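Local coordinates for extracellular solute-binding protein family 1 (PDB 5IXP), which probably binds a solute outside the cell and delivers it to an ABC transporter, as a family 1 solute-binding protein, at residues Arg121-Ala126 against Lys254-Val259; Val244-Ala249 against Pro328-Ala333. All blocks are in the same frame, centred on the assembly; numbering follows the deposited sequence. Where two conformers were deposited one is given.

Contact 1 (Arg121-Ala126 against Lys254-Val259)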
# COMPACT_ATOMS: atom_id res chain seq x y z
N ARG A 121 3.02 20.64 -0.67
CA ARG A 121 2.63 21.85 -1.39
C ARG A 121 3.75 22.87 -1.26
O ARG A 121 3.88 23.54 -0.23
CB ARG A 121 1.31 22.38 -0.84
CG ARG A 121 0.08 21.56 -1.27
CD ARG A 121 -0.37 21.98 -2.68
NE ARG A 121 -0.73 23.40 -2.72
CZ ARG A 121 -1.94 23.87 -2.45
NH1 ARG A 121 -2.94 23.05 -2.12
NH2 ARG A 121 -2.16 25.18 -2.50
N ARG A 122 4.55 23.02 -2.31
CA ARG A 122 5.69 23.94 -2.23
C ARG A 122 5.26 25.40 -2.14
O ARG A 122 5.99 26.22 -1.58
CB ARG A 122 6.64 23.73 -3.41
CG ARG A 122 5.99 23.64 -4.78
CD ARG A 122 7.02 23.19 -5.82
NE ARG A 122 8.10 24.16 -5.96
CZ ARG A 122 9.35 23.99 -5.52
NH1 ARG A 122 9.72 22.86 -4.91
NH2 ARG A 122 10.24 24.96 -5.71
N ASP A 123 4.08 25.75 -2.67
CA ASP A 123 3.59 27.12 -2.53
C ASP A 123 3.21 27.41 -1.08
O ASP A 123 3.56 28.48 -0.55
CB ASP A 123 2.40 27.36 -3.46
CG ASP A 123 1.23 26.44 -3.17
OD1 ASP A 123 1.46 25.26 -2.86
OD2 ASP A 123 0.06 26.90 -3.26
N LEU A 124 2.52 26.48 -0.43
CA LEU A 124 2.18 26.67 0.98
C LEU A 124 3.43 26.64 1.86
O LEU A 124 3.54 27.42 2.81
CB LEU A 124 1.16 25.62 1.42
CG LEU A 124 -0.16 25.62 0.65
CD1 LEU A 124 -1.13 24.57 1.22
CD2 LEU A 124 -0.80 27.01 0.62
N PHE A 125 4.38 25.75 1.54
CA PHE A 125 5.64 25.74 2.29
C PHE A 125 6.34 27.09 2.17
O PHE A 125 6.80 27.65 3.18
CB PHE A 125 6.55 24.62 1.79
CG PHE A 125 6.32 23.27 2.44
CD1 PHE A 125 5.04 22.85 2.78
CD2 PHE A 125 7.39 22.42 2.71
CE1 PHE A 125 4.82 21.61 3.36
CE2 PHE A 125 7.19 21.17 3.29
CZ PHE A 125 5.90 20.76 3.62
N ALA A 126 6.44 27.62 0.95
CA ALA A 126 7.12 28.89 0.76
C ALA A 126 6.50 29.98 1.62
O ALA A 126 7.20 30.72 2.33
CB ALA A 126 7.07 29.29 -0.72
N LYS A 254 -1.14 22.92 -10.63
CA LYS A 254 0.07 23.09 -11.43
C LYS A 254 1.04 24.03 -10.75
O LYS A 254 0.66 25.11 -10.27
CB LYS A 254 -0.29 23.61 -12.82
CG LYS A 254 -1.04 22.59 -13.67
CD LYS A 254 -0.90 22.88 -15.16
CE LYS A 254 -1.40 21.68 -15.98
NZ LYS A 254 -0.57 20.45 -15.77
N GLY A 255 2.31 23.63 -10.69
CA GLY A 255 3.34 24.42 -10.04
C GLY A 255 3.32 24.40 -8.53
O GLY A 255 4.14 25.09 -7.91
N LYS A 256 2.42 23.63 -7.91
CA LYS A 256 2.26 23.69 -6.47
C LYS A 256 2.73 22.45 -5.72
O LYS A 256 2.90 22.52 -4.50
CB LYS A 256 0.80 23.96 -6.10
CG LYS A 256 0.32 25.33 -6.52
CD LYS A 256 -1.14 25.56 -6.14
CE LYS A 256 -1.60 26.94 -6.60
NZ LYS A 256 -3.09 27.05 -6.50
N TRP A 257 2.96 21.33 -6.40
CA TRP A 257 3.30 20.08 -5.74
C TRP A 257 4.73 19.65 -6.02
O TRP A 257 5.28 19.91 -7.09
CB TRP A 257 2.34 18.95 -6.15
CG TRP A 257 1.00 18.96 -5.48
CD1 TRP A 257 -0.18 19.43 -5.99
CD2 TRP A 257 0.70 18.46 -4.17
NE1 TRP A 257 -1.20 19.26 -5.07
CE2 TRP A 257 -0.68 18.66 -3.95
CE3 TRP A 257 1.46 17.86 -3.16
CZ2 TRP A 257 -1.31 18.28 -2.76
CZ3 TRP A 257 0.84 17.49 -1.99
CH2 TRP A 257 -0.54 17.70 -1.80
N ASP A 258 5.33 18.99 -5.03
CA ASP A 258 6.64 18.36 -5.17
C ASP A 258 6.63 17.09 -4.33
O ASP A 258 5.67 16.81 -3.60
CB ASP A 258 7.77 19.30 -4.74
CG ASP A 258 9.06 19.08 -5.53
OD1 ASP A 258 9.34 17.93 -5.95
OD2 ASP A 258 9.79 20.08 -5.74
N VAL A 259 7.69 16.32 -4.42
CA VAL A 259 7.80 15.12 -3.60
C VAL A 259 9.22 15.04 -3.06
O VAL A 259 10.20 15.28 -3.78
CB VAL A 259 7.40 13.85 -4.38
CG1 VAL A 259 8.25 13.68 -5.60
CG2 VAL A 259 7.50 12.62 -3.48
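Arg-121 has CG anti to its carbonyl carbon (chi1 -75°), and bends at chi2 and chi3 fold the chain back. The fold lays CD over one face of the Trp-257 indole, 3.6 Å from CE2, as a CH-pi contact. The guanidinium grips Asp-123 side-on. NE is hydrogen-bonded to OD1 and NH2 to OD2, the latter almost straight at 177°. Both oxygens use their syn lone pairs. NH2 also has a salt bridge to Asp-230. Lys-256 runs extended beside Arg-121, with CD 3.4 Å from Asp-123 OD2, while its NZ is hydrogen-bonded to Phe-252 O. An alanine in place of Arg-121 would probably leave the Asp-123 carboxylate without this two-pronged partner and one face of the indole less covered. Arg-122 N donates to Lys-256 O at 2.8 Å, from above the carbonyl plane. The Arg-122 side chain bends at chi3, and its NH1 forms a salt bridge to Asp-258 OD2 at 2.9 Å. The other carboxylate oxygen, Asp-258 OD1, is salt-bridged to Arg-134. Arg-121 and Trp-257 form an antiparallel non-hydrogen-bonded pair where strand 108-121 meets strand 257-260. Arg-121 is the N-cap residue of helix 122-127, and helix 241-249 touches Trp-257 through Ile-245 and Ala-249.

Contact 2 (Val244-Ala249 against Pro328-Ala333); sequences VIADNA and PYFNNA
Tyr-329 leaves the backbone with CG anti to N (chi1 -170°), and its CB points at the helix of Val-244-Ala-249. Beyond CB, CG lies 3.8 Å from Ala-246 CB. CD2 is the ring atom nearest to that methyl, at 3.7 Å. The methyl sits over the centre of one ring face, 3.6 Å above the plane, which makes a CH-pi contact. Further out, CE2 and CZ pass over the helix backbone, with CE2 3.7 Å from Ala-246 CA. At the tip, OH lies 3.4 Å from Ala-249 CB, one helical turn on from Ile-245. This hydroxyl is hydrogen-bonded to Gly-250 O, just past the end of the helix, so the ring is held at both its face and its tip. The small Ala-246 side chain lets the aromatic ring lie close to the helix backbone.

Phe-330 follows in the chain and is the centre of an inverse gamma turn. Its CZ reaches Ile-245 CG2 at 3.7 Å, and the two side chains cross at about a right angle. No hydrogen bond joins the two segments, so the contact is apolar apart from the hydroxyl. The loop between helices 320-323 and 335-344 thus rests on helix 241-249. Ile-245 also touches Phe-227, and helix 221-226 meets helix 241-249 where Trp-223 touches Val-244 and Asn-248.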
# COMPACT_ATOMS: atom_id res chain seq x y z
N VAL A 244 -3.31 10.33 -8.84
CA VAL A 244 -4.56 10.71 -8.21
C VAL A 244 -4.53 12.18 -7.81
O VAL A 244 -5.48 12.94 -8.05
CB VAL A 244 -4.84 9.81 -7.00
CG1 VAL A 244 -6.05 10.29 -6.23
CG2 VAL A 244 -5.03 8.36 -7.45
N ILE A 245 -3.42 12.61 -7.19
CA ILE A 245 -3.29 14.00 -6.75
C ILE A 245 -3.37 14.93 -7.95
O ILE A 245 -4.10 15.93 -7.94
CB ILE A 245 -1.97 14.20 -5.98
CG1 ILE A 245 -2.01 13.43 -4.65
CG2 ILE A 245 -1.70 15.69 -5.73
CD1 ILE A 245 -0.67 13.34 -3.95
N ALA A 246 -2.63 14.61 -9.01
CA ALA A 246 -2.59 15.48 -10.17
C ALA A 246 -3.95 15.57 -10.84
O ALA A 246 -4.36 16.64 -11.28
CB ALA A 246 -1.53 14.99 -11.16
N ASP A 247 -4.68 14.45 -10.90
CA ASP A 247 -6.04 14.47 -11.45
C ASP A 247 -6.96 15.33 -10.60
O ASP A 247 -7.71 16.17 -11.12
CB ASP A 247 -6.59 13.05 -11.55
CG ASP A 247 -6.02 12.27 -12.73
OD1 ASP A 247 -5.54 12.91 -13.70
OD2 ASP A 247 -6.06 11.03 -12.70
N ASN A 248 -6.93 15.14 -9.28
CA ASN A 248 -7.86 15.87 -8.41
C ASN A 248 -7.51 17.35 -8.33
O ASN A 248 -8.41 18.21 -8.34
CB ASN A 248 -7.84 15.25 -7.01
CG ASN A 248 -8.50 13.88 -6.97
OD1 ASN A 248 -9.10 13.43 -7.94
ND2 ASN A 248 -8.39 13.20 -5.83
N ALA A 249 -6.22 17.68 -8.24
CA ALA A 249 -5.84 19.08 -8.14
C ALA A 249 -5.94 19.80 -9.49
O ALA A 249 -6.23 21.00 -9.52
CB ALA A 249 -4.42 19.20 -7.59
N PRO A 328 6.66 15.59 -14.56
CA PRO A 328 6.58 17.05 -14.79
C PRO A 328 5.59 17.77 -13.88
O PRO A 328 5.88 18.89 -13.44
CB PRO A 328 6.16 17.14 -16.27
CG PRO A 328 6.55 15.82 -16.85
CD PRO A 328 6.35 14.82 -15.78
N TYR A 329 4.44 17.17 -13.59
CA TYR A 329 3.46 17.84 -12.74
C TYR A 329 4.03 18.13 -11.36
O TYR A 329 3.80 19.22 -10.81
CB TYR A 329 2.20 16.98 -12.62
CG TYR A 329 1.03 17.68 -11.95
CD1 TYR A 329 0.06 18.32 -12.71
CD2 TYR A 329 0.89 17.68 -10.56
CE1 TYR A 329 -1.01 18.95 -12.12
CE2 TYR A 329 -0.19 18.31 -9.96
CZ TYR A 329 -1.14 18.95 -10.74
OH TYR A 329 -2.22 19.58 -10.17
N PHE A 330 4.79 17.19 -10.80
CA PHE A 330 5.39 17.36 -9.48
C PHE A 330 6.78 18.00 -9.59
O PHE A 330 7.79 17.47 -9.13
CB PHE A 330 5.45 16.03 -8.75
CG PHE A 330 4.13 15.61 -8.18
CD1 PHE A 330 3.16 15.04 -8.98
CD2 PHE A 330 3.85 15.83 -6.84
CE1 PHE A 330 1.94 14.67 -8.46
CE2 PHE A 330 2.62 15.47 -6.31
CZ PHE A 330 1.66 14.89 -7.13
N ASN A 331 6.80 19.18 -10.23
CA ASN A 331 8.01 20.01 -10.33
C ASN A 331 9.18 19.23 -10.94
O ASN A 331 10.33 19.37 -10.54
CB ASN A 331 8.40 20.59 -8.96
CG ASN A 331 9.46 21.68 -9.06
OD1 ASN A 331 9.46 22.47 -10.00
ND2 ASN A 331 10.36 21.72 -8.09
N ASN A 332 8.86 18.37 -11.92
CA ASN A 332 9.88 17.57 -12.61
C ASN A 332 10.68 16.72 -11.63
O ASN A 332 11.88 16.55 -11.78
CB ASN A 332 10.83 18.45 -13.43
CG ASN A 332 10.17 19.01 -14.66
OD1 ASN A 332 9.58 18.28 -15.45
ND2 ASN A 332 10.26 20.32 -14.84
N ALA A 333 10.00 16.20 -10.60
CA ALA A 333 10.70 15.41 -9.61
C ALA A 333 11.25 14.14 -10.25
O ALA A 333 10.60 13.55 -11.12
CB ALA A 333 9.78 15.05 -8.44

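The centres of contact 1 and contact 2 lie about 10 Å apart, on the same side of the chain's centre. Their segments alternate in sequence: 121-126, 244-249, 254-259, then 328-333. Helix 241-249 is followed, after a short loop, by strand 257-260, so the middle two segments are neighbours in the chain. The contacts also touch. Asp-258 OD2 is probably hydrogen-bonded to Asn-331 ND2, and Trp-257 CB packs on Phe-330 CE2. Strand 257-260, paired with strand 108-121 in contact 1, thus also meets the loop of contact 2. Helix 241-249, the two strands, helix 122-127 and the loop before helix 335-344 therefore pack together as one region of this solute-binding protein.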